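Local coordinates for La protein (PDB 1S29) that probably binds RNA through its N-terminal La motif, a winged-helix domain with a conserved aromatic patch that mediates RNA binding, at residues 8-11 with 12-15. Residues are numbered along the deposited sequence; the frame is centred on the assembly and turned at random.
Sequences SENK and QKLQ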
loop_
_atom_site.group_PDB
_atom_site.type_symbol
_atom_site.label_atom_id
_atom_site.label_comp_id
_atom_site.label_asym_id
_atom_site.label_seq_id
_atom_site.Cartn_x
_atom_site.Cartn_y
_atom_site.Cartn_z
ATOM N N SER A 8 9.322 -10.738 -9.578
ATOM C CA SER A 8 7.897 -10.679 -9.861
ATOM C C SER A 8 7.129 -11.381 -8.744
ATOM O O SER A 8 6.085 -10.899 -8.308
ATOM C CB SER A 8 7.580 -11.326 -11.214
ATOM O OG SER A 8 7.832 -12.720 -11.201
ATOM N N GLU A 9 7.645 -12.507 -8.265
ATOM C CA GLU A 9 6.956 -13.211 -7.194
ATOM C C GLU A 9 6.958 -12.411 -5.899
ATOM O O GLU A 9 5.950 -12.385 -5.191
ATOM C CB GLU A 9 7.570 -14.596 -6.963
ATOM C CG GLU A 9 6.988 -15.650 -7.887
ATOM C CD GLU A 9 7.492 -17.045 -7.584
ATOM O OE1 GLU A 9 7.001 -18.000 -8.227
ATOM O OE2 GLU A 9 8.376 -17.185 -6.707
ATOM N N ASN A 10 8.078 -11.767 -5.581
ATOM C CA ASN A 10 8.136 -10.966 -4.363
ATOM C C ASN A 10 7.301 -9.698 -4.501
ATOM O O ASN A 10 6.821 -9.162 -3.503
ATOM C CB ASN A 10 9.579 -10.612 -3.995
ATOM C CG ASN A 10 10.302 -11.760 -3.314
ATOM O OD1 ASN A 10 9.688 -12.567 -2.609
ATOM N ND2 ASN A 10 11.616 -11.829 -3.506
ATOM N N LYS A 11 7.134 -9.212 -5.729
ATOM C CA LYS A 11 6.302 -8.028 -5.945
ATOM C C LYS A 11 4.854 -8.422 -5.677
ATOM O O LYS A 11 4.088 -7.663 -5.077
ATOM C CB LYS A 11 6.412 -7.526 -7.387
ATOM C CG LYS A 11 7.646 -6.702 -7.692
ATOM C CD LYS A 11 7.693 -6.353 -9.174
ATOM C CE LYS A 11 8.940 -5.568 -9.512
ATOM N NZ LYS A 11 9.113 -5.436 -10.980
ATOM N N GLN A 12 4.480 -9.613 -6.135
ATOM C CA GLN A 12 3.117 -10.095 -5.944
ATOM C C GLN A 12 2.853 -10.340 -4.467
ATOM O O GLN A 12 1.743 -10.122 -3.980
ATOM C CB GLN A 12 2.889 -11.376 -6.745
ATOM C CG GLN A 12 2.945 -11.165 -8.247
ATOM C CD GLN A 12 2.718 -12.444 -9.023
ATOM O OE1 GLN A 12 1.690 -13.102 -8.865
ATOM N NE2 GLN A 12 3.679 -12.803 -9.871
ATOM N N LYS A 13 3.881 -10.787 -3.752
ATOM C CA LYS A 13 3.745 -11.035 -2.323
ATOM C C LYS A 13 3.513 -9.723 -1.585
ATOM O O LYS A 13 2.679 -9.650 -0.683
ATOM C CB LYS A 13 5.002 -11.715 -1.777
ATOM C CG LYS A 13 5.146 -13.164 -2.193
ATOM C CD LYS A 13 6.348 -13.798 -1.507
ATOM C CE LYS A 13 6.476 -15.274 -1.854
ATOM N NZ LYS A 13 6.737 -15.506 -3.307
ATOM N N LEU A 14 4.258 -8.688 -1.970
ATOM C CA LEU A 14 4.123 -7.379 -1.344
ATOM C C LEU A 14 2.773 -6.758 -1.706
ATOM O O LEU A 14 2.144 -6.095 -0.884
ATOM C CB LEU A 14 5.259 -6.457 -1.794
ATOM C CG LEU A 14 5.197 -5.011 -1.292
ATOM C CD1 LEU A 14 5.024 -4.990 0.227
ATOM C CD2 LEU A 14 6.463 -4.284 -1.698
ATOM N N GLN A 15 2.341 -6.983 -2.941
ATOM C CA GLN A 15 1.055 -6.482 -3.411
ATOM C C GLN A 15 -0.035 -6.959 -2.452
ATOM O O GLN A 15 -0.860 -6.175 -1.995
ATOM C CB GLN A 15 0.765 -7.017 -4.824
ATOM C CG GLN A 15 -0.514 -6.475 -5.469
ATOM C CD GLN A 15 -0.994 -7.341 -6.625
ATOM O OE1 GLN A 15 -0.215 -7.701 -7.515
ATOM N NE2 GLN A 15 -2.285 -7.676 -6.619
HETATM O O HOH W 1 4.317 -14.603 -5.163
#
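S8 O accepts the backbone N-H of Q12, S8 O to Q12 N 3.0 Å, in the first of four successive i to i+4 helical bonds. Q12 reaches back, extended, past the same carbonyl: with CG beside its own backbone N (chi1 -66°), its CG lies 3.2 Å from S8 O, and the side-chain amide adds a weak, bent bond, Q12 NE2 to S8 O 3.4 Å. A long polar side chain suits this exposed flank.

One residue on, E9 O takes the backbone N-H of K13 and also a water's hydrogen, E9 O to water 2.8 Å. The water in turn accepts from K13 NZ at 3.2 Å, closing a bridge from ammonium to carbonyl. E9 and K13 run side by side in the same direction, K13 curling at its end (chi4 64°). Their opposite charges, one helical turn apart, probably attract, but E9 OE2 to K13 NZ at 4.1 Å is beyond a salt bridge. The side chain of N10, a polar amide fitting its partly exposed position, slants across that of K13, N10 OD1 to K13 CD 3.7 Å, while its carbonyl accepts L14 N. K11 O closes the series with Q15 N at 2.8 Å; Q15 NE2 hydrogen-bonds to E19 OE2.

This is the opening of helix 8-21 in the winged-helix La motif: the long, extended side chain of K11 touches L6 and E68, and buried, apolar L14 meets A69, beside E68 on helix 63-70.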